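Local coordinates for protein APL1 (Anopheles gambiae, PDB 3O6N) that probably partners LRIM1 through leucine-rich repeats to regulate complement-like immunity in the mosquito, at residues Leu325-Ile330 with Leu346-Trp351; His309-Gln314 with Ile330-Leu335; Ile279-Leu284 with Leu302-Leu307. All coordinates share one frame; numbering follows the deposited sequence. Where two conformers were deposited one is given.

Contact 1. Residues Leu325-Ile330 with Leu346-Trp351; sequences LDHNSI and LSHNDW
Ile330 runs alongside Asn349 where two successive turns of the leucine-rich repeat solenoid meet just past their strands. Asn349 is the asparagine of an LxxNxL-type motif, with Trp351 in the last hydrophobic position, and its amide serves both turns. ND2 reaches Leu325 O at 3.1 Å from above the carbonyl plane and gives its other hydrogen to Leu346 O within its own turn, while OD1 accepts Ile330 N at 2.9 Å and Asn328 N weakly. Asn328, the equivalent asparagine one turn earlier, brings its ND2 to Leu325 O from the opposite face, which leaves that oxygen held from both sides. Inside the turn, Ile330 CG2 lies 3.6 Å from Trp351 CZ3, alongside the indole, whose NE1 donates to Leu346 O at 2.8 Å. At the outer end His327 and His348 form an offset stack, with ring centroids 4.0 Å and planes 12° apart. Both rings have CG beside the backbone N (chi1 -67° and -65°), so that one turn repeats the pose of the other, and His304 stacks on His327. His327 ND1 fixes its ring rotation by bonding Asp326 OD2, on the anti lone pair, at 2.7 Å.

Contact 2. Residues His309-Gln314 with Ile330-Leu335; sequences HVERNQ and IVTLKL
Thr332 OG1 donates to Glu311 OE1 at 2.9 Å, meeting the carboxylate from above its plane rather than within it. The threonine hydroxyl lies between its backbone N and carbonyl carbon (chi1 64°), which turns it to the preceding repeat, and the glutamate chain extends beyond CG to meet it. Glu311 has more surface covered here than any other residue of the two segments. Its second oxygen, OE2, forms a salt bridge with Lys334 NZ at 3.1 Å; the hydrogen bond within it is weak, and the lysine was modelled in two conformers, so this link is less certain than the one to threonine. The slant of the lysine's aliphatic part across the glutamate belongs to one of those conformers and is equally doubtful.

Further along, Gln314 extends with CG anti to the backbone N (chi1 -179°) and lays its CG 3.4 Å from Lys334 O. On the inner side, Val310 CG2 and Ile330 CG2 meet at 3.8 Å, their side chains roughly perpendicular to each other.

The site belongs to the part of the leucine-rich repeat that follows the turn containing the motif asparagine, here shaped by a 3-10 segment at 311-313. Asn313 holds that bend by sending both its backbone N and its ND2 to Val310 O, from the same face of the carbonyl. At two places water bridges the backbones. One molecule accepts from Val310 N and donates to Thr332 O at 2.7 Å; another donates to Glu311 O and accepts from Lys334 N at 2.9 Å. Such chemistry implies a hydrated, polar seam backed by an apolar inner side, with these two segments linked mainly through side chains and solvent.

Contact 3. Residues Ile279-Leu284 with Leu302-Leu307; sequences ISNNRL and LSHNHL
Leu284 lies aslant the amide of Asn305, with Leu284 CG resting 3.6 Å from Asn305 CG. Around this pair two leucine-rich repeat turns fit together, each an LxxNxL-type turn that follows a strand of the solenoid, the first with Ile279 in the leading leucine position. The methyl bump at Leu302 CD2 settles in the notch between two methyls of the turn before it, 4.0 Å from Leu284 CD1 and 4.1 Å from Ile279 CD1. Farther along, Leu307 CD2 comes up to Leu284 CB at 3.9 Å. Leu284, with CG beside its backbone N (chi1 -56°), thus has Leu302 at its tip, Leu307 at its base and the asparagine amide across its middle. Ile263 touches both Ile279 and Leu284, continuing the apolar interior into the preceding repeat.

Nearer the surface the fit is flatter. The Asn281 amide and the His304 ring run side by side with their planes 12° apart, and Asn281 OD1 lies 3.5 Å from His304 CB. Asn281 ND2 donates to Ser280 OG, which keeps the amide in that pose. Beside them, Ser280 CB packs on Ser303 OG, whose main polar partner is Asp301. Water bridges Asn282 O and His304 O.

Asn305 fills the hollow inside the loop. Its ND2 donates to Ile279 O at 3.0 Å and, within its own turn, to Leu302 O from above that carbonyl's plane. OD1 takes Leu284 N at 3.1 Å and Asn282 N weakly. Backbone bonds from Asn281 N to Ser303 O and from His306 N to Leu284 O flank it. One buried amide therefore supplies donors and acceptor to peptide groups of a bend lacking regular strand pairing, which allows it to sit against leucine methyls with its polar atoms satisfied.

In the fold
Contact 3 comes first along the chain, followed by contacts 2 and 1, whose segments alternate and share Ile330. Contacts 1 and 3 have centres about 10 Å apart and sit at equivalent places in the solenoid, just after the parallel strands 276-278, 299-301, 322-324 and 343-345. They join directly: Asn328 ND2 reaches Leu302 O at 3.0 Å, continuing the asparagine series from turn to turn. The centre of contact 2 is about 11 Å from that of contact 1, farther round the same turns, where Trp351 packs on Val331 and Thr332. Together they show how repeated polar and apolar contacts build the C-terminal end of the leucine-rich repeat domain up to helix 353-359.

Contact 1. Residues Leu325-Ile330 with Leu346-Trp351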
loop_
_atom_site.group_PDB
_atom_site.type_symbol
_atom_site.label_atom_id
_atom_site.label_comp_id
_atom_site.label_asym_id
_atom_site.label_seq_id
_atom_site.Cartn_x
_atom_site.Cartn_y
_atom_site.Cartn_z
ATOM N N LEU A 325 10.094 21.723 -7.940
ATOM C CA LEU A 325 10.095 22.868 -7.035
ATOM C C LEU A 325 8.844 23.727 -7.185
ATOM O O LEU A 325 8.657 24.689 -6.441
ATOM C CB LEU A 325 11.334 23.742 -7.278
ATOM C CG LEU A 325 12.680 23.065 -7.033
ATOM C CD1 LEU A 325 13.832 23.992 -7.413
ATOM C CD2 LEU A 325 12.785 22.638 -5.574
ATOM N N ASP A 326 7.994 23.387 -8.150
ATOM C CA ASP A 326 6.820 24.204 -8.442
ATOM C C ASP A 326 5.938 24.388 -7.210
ATOM O O ASP A 326 5.921 23.549 -6.308
ATOM C CB ASP A 326 6.008 23.594 -9.596
ATOM C CG ASP A 326 5.415 22.241 -9.239
ATOM O OD1 ASP A 326 6.126 21.223 -9.386
ATOM O OD2 ASP A 326 4.246 22.203 -8.803
ATOM N N HIS A 327 5.216 25.502 -7.180
ATOM C CA HIS A 327 4.280 25.813 -6.100
ATOM C C HIS A 327 4.942 25.966 -4.728
ATOM O O HIS A 327 4.586 25.295 -3.760
ATOM C CB HIS A 327 3.118 24.821 -6.075
ATOM C CG HIS A 327 2.224 24.927 -7.270
ATOM N ND1 HIS A 327 2.467 24.250 -8.446
ATOM C CD2 HIS A 327 1.097 25.649 -7.478
ATOM C CE1 HIS A 327 1.525 24.544 -9.324
ATOM N NE2 HIS A 327 0.680 25.389 -8.762
ATOM N N ASN A 328 5.916 26.864 -4.673
ATOM C CA ASN A 328 6.499 27.328 -3.425
ATOM C C ASN A 328 6.624 28.845 -3.517
ATOM O O ASN A 328 5.886 29.480 -4.272
ATOM C CB ASN A 328 7.866 26.683 -3.186
ATOM C CG ASN A 328 7.761 25.249 -2.689
ATOM O OD1 ASN A 328 7.583 25.011 -1.498
ATOM N ND2 ASN A 328 7.876 24.291 -3.602
ATOM N N SER A 329 7.540 29.426 -2.749
ATOM C CA SER A 329 7.828 30.859 -2.861
ATOM C C SER A 329 9.324 31.091 -3.055
ATOM O O SER A 329 9.906 32.040 -2.505
ATOM C CB SER A 329 7.315 31.617 -1.633
ATOM O OG SER A 329 5.903 31.522 -1.535
ATOM N N ILE A 330 9.937 30.224 -3.854
ATOM C CA ILE A 330 11.388 30.217 -4.032
ATOM C C ILE A 330 11.885 31.412 -4.845
ATOM O O ILE A 330 11.288 31.780 -5.860
ATOM C CB ILE A 330 11.841 28.900 -4.688
ATOM C CG1 ILE A 330 11.528 27.729 -3.753
ATOM C CG2 ILE A 330 13.322 28.953 -5.024
ATOM C CD1 ILE A 330 11.562 26.362 -4.425
ATOM N N LEU A 346 9.450 24.474 -12.075
ATOM C CA LEU A 346 9.886 25.756 -11.516
ATOM C C LEU A 346 8.762 26.778 -11.366
ATOM O O LEU A 346 8.953 27.830 -10.754
ATOM C CB LEU A 346 10.970 26.366 -12.405
ATOM C CG LEU A 346 12.250 25.552 -12.591
ATOM C CD1 LEU A 346 13.111 26.167 -13.696
ATOM C CD2 LEU A 346 13.021 25.462 -11.279
ATOM N N SER A 347 7.596 26.482 -11.931
ATOM C CA SER A 347 6.530 27.478 -11.990
ATOM C C SER A 347 5.876 27.726 -10.632
ATOM O O SER A 347 6.059 26.957 -9.682
ATOM C CB SER A 347 5.486 27.112 -13.052
ATOM O OG SER A 347 4.673 26.026 -12.635
ATOM N N HIS A 348 5.125 28.818 -10.549
ATOM C CA HIS A 348 4.451 29.200 -9.314
ATOM C C HIS A 348 5.428 29.338 -8.154
ATOM O O HIS A 348 5.288 28.672 -7.132
ATOM C CB HIS A 348 3.347 28.201 -8.962
ATOM C CG HIS A 348 2.231 28.165 -9.956
ATOM N ND1 HIS A 348 2.290 27.420 -11.115
ATOM C CD2 HIS A 348 1.029 28.788 -9.971
ATOM C CE1 HIS A 348 1.169 27.580 -11.796
ATOM N NE2 HIS A 348 0.388 28.406 -11.125
ATOM N N ASN A 349 6.416 30.209 -8.324
ATOM C CA ASN A 349 7.327 30.550 -7.241
ATOM C C ASN A 349 7.446 32.067 -7.093
ATOM O O ASN A 349 6.476 32.787 -7.334
ATOM C CB ASN A 349 8.682 29.871 -7.437
ATOM C CG ASN A 349 8.705 28.457 -6.880
ATOM O OD1 ASN A 349 8.679 28.272 -5.671
ATOM N ND2 ASN A 349 8.737 27.453 -7.759
ATOM N N ASP A 350 8.618 32.555 -6.695
ATOM C CA ASP A 350 8.818 33.993 -6.497
ATOM C C ASP A 350 10.210 34.413 -6.965
ATOM O O ASP A 350 10.977 35.028 -6.215
ATOM C CB ASP A 350 8.621 34.361 -5.025
ATOM C CG ASP A 350 8.567 35.858 -4.797
ATOM O OD1 ASP A 350 8.104 36.582 -5.705
ATOM O OD2 ASP A 350 8.985 36.311 -3.709
ATOM N N TRP A 351 10.516 34.097 -8.218
ATOM C CA TRP A 351 11.874 34.191 -8.742
ATOM C C TRP A 351 12.470 35.591 -8.797
ATOM O O TRP A 351 11.786 36.563 -9.108
ATOM C CB TRP A 351 11.942 33.586 -10.144
ATOM C CG TRP A 351 11.561 32.144 -10.179
ATOM C CD1 TRP A 351 10.450 31.605 -10.757
ATOM C CD2 TRP A 351 12.288 31.052 -9.606
ATOM N NE1 TRP A 351 10.442 30.242 -10.585
ATOM C CE2 TRP A 351 11.557 29.879 -9.877
ATOM C CE3 TRP A 351 13.485 30.954 -8.889
ATOM C CZ2 TRP A 351 11.986 28.618 -9.459
ATOM C CZ3 TRP A 351 13.909 29.699 -8.471
ATOM C CH2 TRP A 351 13.161 28.551 -8.760
HETATM O O HOH W 1 9.437 34.625 -1.673
#

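Contact 2. Residues His309-Gln314 with Ile330-Leu335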
loop_
_atom_site.group_PDB
_atom_site.type_symbol
_atom_site.label_atom_id
_atom_site.label_comp_id
_atom_site.label_asym_id
_atom_site.label_seq_id
_atom_site.Cartn_x
_atom_site.Cartn_y
_atom_site.Cartn_z
ATOM N N HIS A 309 14.001 29.953 0.420
ATOM C CA HIS A 309 15.416 29.989 0.068
ATOM C C HIS A 309 16.008 28.587 0.115
ATOM O O HIS A 309 16.083 27.973 1.179
ATOM C CB HIS A 309 16.172 30.915 1.020
ATOM C CG HIS A 309 15.573 32.282 1.123
ATOM N ND1 HIS A 309 15.799 33.265 0.184
ATOM C CD2 HIS A 309 14.738 32.823 2.042
ATOM C CE1 HIS A 309 15.133 34.355 0.523
ATOM N NE2 HIS A 309 14.481 34.112 1.647
ATOM N N VAL A 310 16.436 28.090 -1.042
ATOM C CA VAL A 310 16.895 26.712 -1.157
ATOM C C VAL A 310 18.187 26.593 -1.959
ATOM O O VAL A 310 18.691 25.494 -2.176
ATOM C CB VAL A 310 15.823 25.832 -1.833
ATOM C CG1 VAL A 310 14.561 25.787 -0.983
ATOM C CG2 VAL A 310 15.513 26.360 -3.240
ATOM N N GLU A 311 18.728 27.723 -2.390
ATOM C CA GLU A 311 19.876 27.721 -3.289
ATOM C C GLU A 311 21.090 26.968 -2.726
ATOM O O GLU A 311 21.852 26.347 -3.472
ATOM C CB GLU A 311 20.227 29.158 -3.686
ATOM C CG GLU A 311 21.680 29.408 -3.970
ATOM C CD GLU A 311 21.963 30.878 -4.199
ATOM O OE1 GLU A 311 21.132 31.549 -4.852
ATOM O OE2 GLU A 311 23.007 31.362 -3.715
ATOM N N ARG A 312 21.263 27.000 -1.410
ATOM C CA ARG A 312 22.395 26.317 -0.793
ATOM C C ARG A 312 22.359 24.805 -1.020
ATOM O O ARG A 312 23.352 24.115 -0.800
ATOM C CB ARG A 312 22.486 26.639 0.701
ATOM C CG ARG A 312 22.927 28.059 0.978
ATOM C CD ARG A 312 22.992 28.342 2.470
ATOM N NE ARG A 312 23.536 29.671 2.739
ATOM C CZ ARG A 312 23.690 30.180 3.957
ATOM N NH1 ARG A 312 23.329 29.471 5.019
ATOM N NH2 ARG A 312 24.199 31.397 4.113
ATOM N N ASN A 313 21.218 24.299 -1.477
ATOM C CA ASN A 313 21.069 22.868 -1.717
ATOM C C ASN A 313 21.652 22.416 -3.053
ATOM O O ASN A 313 21.476 21.267 -3.454
ATOM C CB ASN A 313 19.599 22.458 -1.617
ATOM C CG ASN A 313 19.094 22.462 -0.188
ATOM O OD1 ASN A 313 19.268 21.487 0.552
ATOM N ND2 ASN A 313 18.468 23.564 0.212
ATOM N N GLN A 314 22.347 23.323 -3.733
ATOM C CA GLN A 314 22.948 23.029 -5.033
ATOM C C GLN A 314 23.627 21.658 -5.148
ATOM O O GLN A 314 23.385 20.933 -6.109
ATOM C CB GLN A 314 23.934 24.131 -5.439
ATOM C CG GLN A 314 24.574 23.890 -6.796
ATOM C CD GLN A 314 25.439 25.045 -7.252
ATOM O OE1 GLN A 314 25.542 26.071 -6.576
ATOM N NE2 GLN A 314 26.072 24.883 -8.407
ATOM N N ILE A 330 9.937 30.224 -3.854
ATOM C CA ILE A 330 11.388 30.217 -4.032
ATOM C C ILE A 330 11.885 31.412 -4.845
ATOM O O ILE A 330 11.288 31.780 -5.860
ATOM C CB ILE A 330 11.841 28.900 -4.688
ATOM C CG1 ILE A 330 11.528 27.729 -3.753
ATOM C CG2 ILE A 330 13.322 28.953 -5.024
ATOM C CD1 ILE A 330 11.562 26.362 -4.425
ATOM N N VAL A 331 12.986 32.007 -4.397
ATOM C CA VAL A 331 13.513 33.214 -5.024
ATOM C C VAL A 331 14.700 32.945 -5.948
ATOM O O VAL A 331 14.858 33.607 -6.971
ATOM C CB VAL A 331 13.909 34.255 -3.963
ATOM C CG1 VAL A 331 12.672 34.778 -3.256
ATOM C CG2 VAL A 331 14.882 33.648 -2.967
ATOM N N THR A 332 15.535 31.976 -5.588
ATOM C CA THR A 332 16.704 31.647 -6.400
ATOM C C THR A 332 16.976 30.146 -6.502
ATOM O O THR A 332 16.564 29.359 -5.651
ATOM C CB THR A 332 17.985 32.322 -5.863
ATOM O OG1 THR A 332 18.284 31.813 -4.561
ATOM C CG2 THR A 332 17.821 33.833 -5.785
ATOM N N LEU A 333 17.690 29.771 -7.555
ATOM C CA LEU A 333 18.120 28.398 -7.759
ATOM C C LEU A 333 19.421 28.422 -8.545
ATOM O O LEU A 333 19.532 29.127 -9.545
ATOM C CB LEU A 333 17.056 27.607 -8.528
ATOM C CG LEU A 333 17.402 26.145 -8.825
ATOM C CD1 LEU A 333 17.494 25.346 -7.526
ATOM C CD2 LEU A 333 16.384 25.516 -9.780
ATOM N N LYS A 334 20.407 27.662 -8.080
ATOM C CA LYS A 334 21.693 27.575 -8.760
ATOM C C LYS A 334 22.008 26.135 -9.137
ATOM O O LYS A 334 21.850 25.225 -8.325
ATOM C CB LYS A 334 22.816 28.110 -7.867
ATOM C CG LYS A 334 22.855 29.616 -7.714
ATOM C CD LYS A 334 24.037 30.025 -6.843
ATOM C CE LYS A 334 24.150 31.533 -6.716
ATOM N NZ LYS A 334 25.278 31.910 -5.820
ATOM N N LEU A 335 22.457 25.936 -10.370
ATOM C CA LEU A 335 22.876 24.621 -10.832
ATOM C C LEU A 335 24.265 24.720 -11.452
ATOM O O LEU A 335 24.599 25.722 -12.087
ATOM C CB LEU A 335 21.889 24.066 -11.864
ATOM C CG LEU A 335 20.466 23.713 -11.416
ATOM C CD1 LEU A 335 19.642 23.262 -12.612
ATOM C CD2 LEU A 335 20.478 22.631 -10.342
HETATM O O HOH W 2 16.261 30.065 -3.019
HETATM O O HOH W 3 20.590 25.718 -5.884
#

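Contact 3. Residues Ile279-Leu284 with Leu302-Leu307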
loop_
_atom_site.group_PDB
_atom_site.type_symbol
_atom_site.label_atom_id
_atom_site.label_comp_id
_atom_site.label_asym_id
_atom_site.label_seq_id
_atom_site.Cartn_x
_atom_site.Cartn_y
_atom_site.Cartn_z
ATOM N N ILE A 279 8.109 14.578 -1.038
ATOM C CA ILE A 279 7.700 15.381 0.105
ATOM C C ILE A 279 6.777 16.525 -0.327
ATOM O O ILE A 279 6.820 17.616 0.245
ATOM C CB ILE A 279 8.934 15.988 0.843
ATOM C CG1 ILE A 279 10.171 15.108 0.641
ATOM C CG2 ILE A 279 8.636 16.164 2.323
ATOM C CD1 ILE A 279 11.372 15.525 1.480
ATOM N N SER A 280 5.947 16.290 -1.336
ATOM C CA SER A 280 5.084 17.364 -1.819
ATOM C C SER A 280 3.965 17.615 -0.821
ATOM O O SER A 280 3.662 16.757 0.009
ATOM C CB SER A 280 4.487 17.028 -3.190
ATOM O OG SER A 280 3.365 16.164 -3.055
ATOM N N ASN A 281 3.359 18.795 -0.894
ATOM C CA ASN A 281 2.154 19.066 -0.124
ATOM C C ASN A 281 2.333 18.868 1.382
ATOM O O ASN A 281 1.482 18.290 2.059
ATOM C CB ASN A 281 0.985 18.217 -0.658
ATOM C CG ASN A 281 0.545 18.641 -2.052
ATOM O OD1 ASN A 281 -0.316 19.506 -2.204
ATOM N ND2 ASN A 281 1.133 18.029 -3.075
ATOM N N ASN A 282 3.457 19.349 1.898
ATOM C CA ASN A 282 3.647 19.453 3.330
ATOM C C ASN A 282 3.602 20.930 3.690
ATOM O O ASN A 282 2.895 21.706 3.044
ATOM C CB ASN A 282 4.962 18.796 3.765
ATOM C CG ASN A 282 4.825 17.292 3.952
ATOM O OD1 ASN A 282 4.698 16.812 5.075
ATOM N ND2 ASN A 282 4.835 16.546 2.849
ATOM N N ARG A 283 4.349 21.324 4.711
ATOM C CA ARG A 283 4.417 22.732 5.077
ATOM C C ARG A 283 5.866 23.170 5.230
ATOM O O ARG A 283 6.199 23.925 6.136
ATOM C CB ARG A 283 3.638 22.989 6.368
ATOM C CG ARG A 283 2.195 22.501 6.318
ATOM C CD ARG A 283 1.359 23.130 7.418
ATOM N NE ARG A 283 1.884 22.829 8.747
ATOM C CZ ARG A 283 1.309 21.994 9.608
ATOM N NH1 ARG A 283 0.180 21.376 9.286
ATOM N NH2 ARG A 283 1.861 21.784 10.795
ATOM N N LEU A 284 6.720 22.697 4.327
ATOM C CA LEU A 284 8.151 22.937 4.445
ATOM C C LEU A 284 8.494 24.410 4.288
ATOM O O LEU A 284 8.078 25.056 3.328
ATOM C CB LEU A 284 8.931 22.130 3.411
ATOM C CG LEU A 284 8.717 20.619 3.398
ATOM C CD1 LEU A 284 9.654 20.001 2.379
ATOM C CD2 LEU A 284 8.955 20.038 4.788
ATOM N N LEU A 302 9.564 18.396 -4.012
ATOM C CA LEU A 302 9.335 19.382 -2.967
ATOM C C LEU A 302 8.202 20.331 -3.346
ATOM O O LEU A 302 8.062 21.401 -2.754
ATOM C CB LEU A 302 10.605 20.206 -2.731
ATOM C CG LEU A 302 11.858 19.428 -2.322
ATOM C CD1 LEU A 302 13.095 20.296 -2.467
ATOM C CD2 LEU A 302 11.716 18.903 -0.901
ATOM N N SER A 303 7.406 19.945 -4.336
ATOM C CA SER A 303 6.348 20.817 -4.836
ATOM C C SER A 303 5.261 21.048 -3.792
ATOM O O SER A 303 5.039 20.215 -2.915
ATOM C CB SER A 303 5.741 20.261 -6.139
ATOM O OG SER A 303 5.047 19.030 -5.911
ATOM N N HIS A 304 4.588 22.189 -3.894
ATOM C CA HIS A 304 3.475 22.516 -3.007
ATOM C C HIS A 304 3.887 22.569 -1.540
ATOM O O HIS A 304 3.346 21.858 -0.696
ATOM C CB HIS A 304 2.293 21.562 -3.230
ATOM C CG HIS A 304 1.610 21.768 -4.545
ATOM N ND1 HIS A 304 1.983 21.103 -5.694
ATOM C CD2 HIS A 304 0.596 22.592 -4.901
ATOM C CE1 HIS A 304 1.217 21.494 -6.695
ATOM N NE2 HIS A 304 0.368 22.399 -6.242
ATOM N N ASN A 305 4.864 23.421 -1.258
ATOM C CA ASN A 305 5.269 23.705 0.109
ATOM C C ASN A 305 5.383 25.215 0.295
ATOM O O ASN A 305 4.776 25.977 -0.458
ATOM C CB ASN A 305 6.576 22.990 0.454
ATOM C CG ASN A 305 6.366 21.510 0.756
ATOM O OD1 ASN A 305 5.838 21.162 1.807
ATOM N ND2 ASN A 305 6.773 20.638 -0.164
ATOM N N HIS A 306 6.149 25.651 1.290
ATOM C CA HIS A 306 6.295 27.078 1.560
ATOM C C HIS A 306 7.764 27.473 1.574
ATOM O O HIS A 306 8.186 28.303 2.375
ATOM C CB HIS A 306 5.639 27.434 2.893
ATOM C CG HIS A 306 4.196 27.047 2.973
ATOM N ND1 HIS A 306 3.621 26.545 4.121
ATOM C CD2 HIS A 306 3.212 27.085 2.043
ATOM C CE1 HIS A 306 2.345 26.290 3.894
ATOM N NE2 HIS A 306 2.070 26.610 2.643
ATOM N N LEU A 307 8.538 26.868 0.681
ATOM C CA LEU A 307 9.970 27.114 0.623
ATOM C C LEU A 307 10.267 28.497 0.056
ATOM O O LEU A 307 9.596 28.951 -0.862
ATOM C CB LEU A 307 10.653 26.032 -0.215
ATOM C CG LEU A 307 10.588 24.638 0.428
ATOM C CD1 LEU A 307 11.020 23.561 -0.554
ATOM C CD2 LEU A 307 11.455 24.618 1.680
HETATM O O HOH W 4 1.145 22.517 1.013
#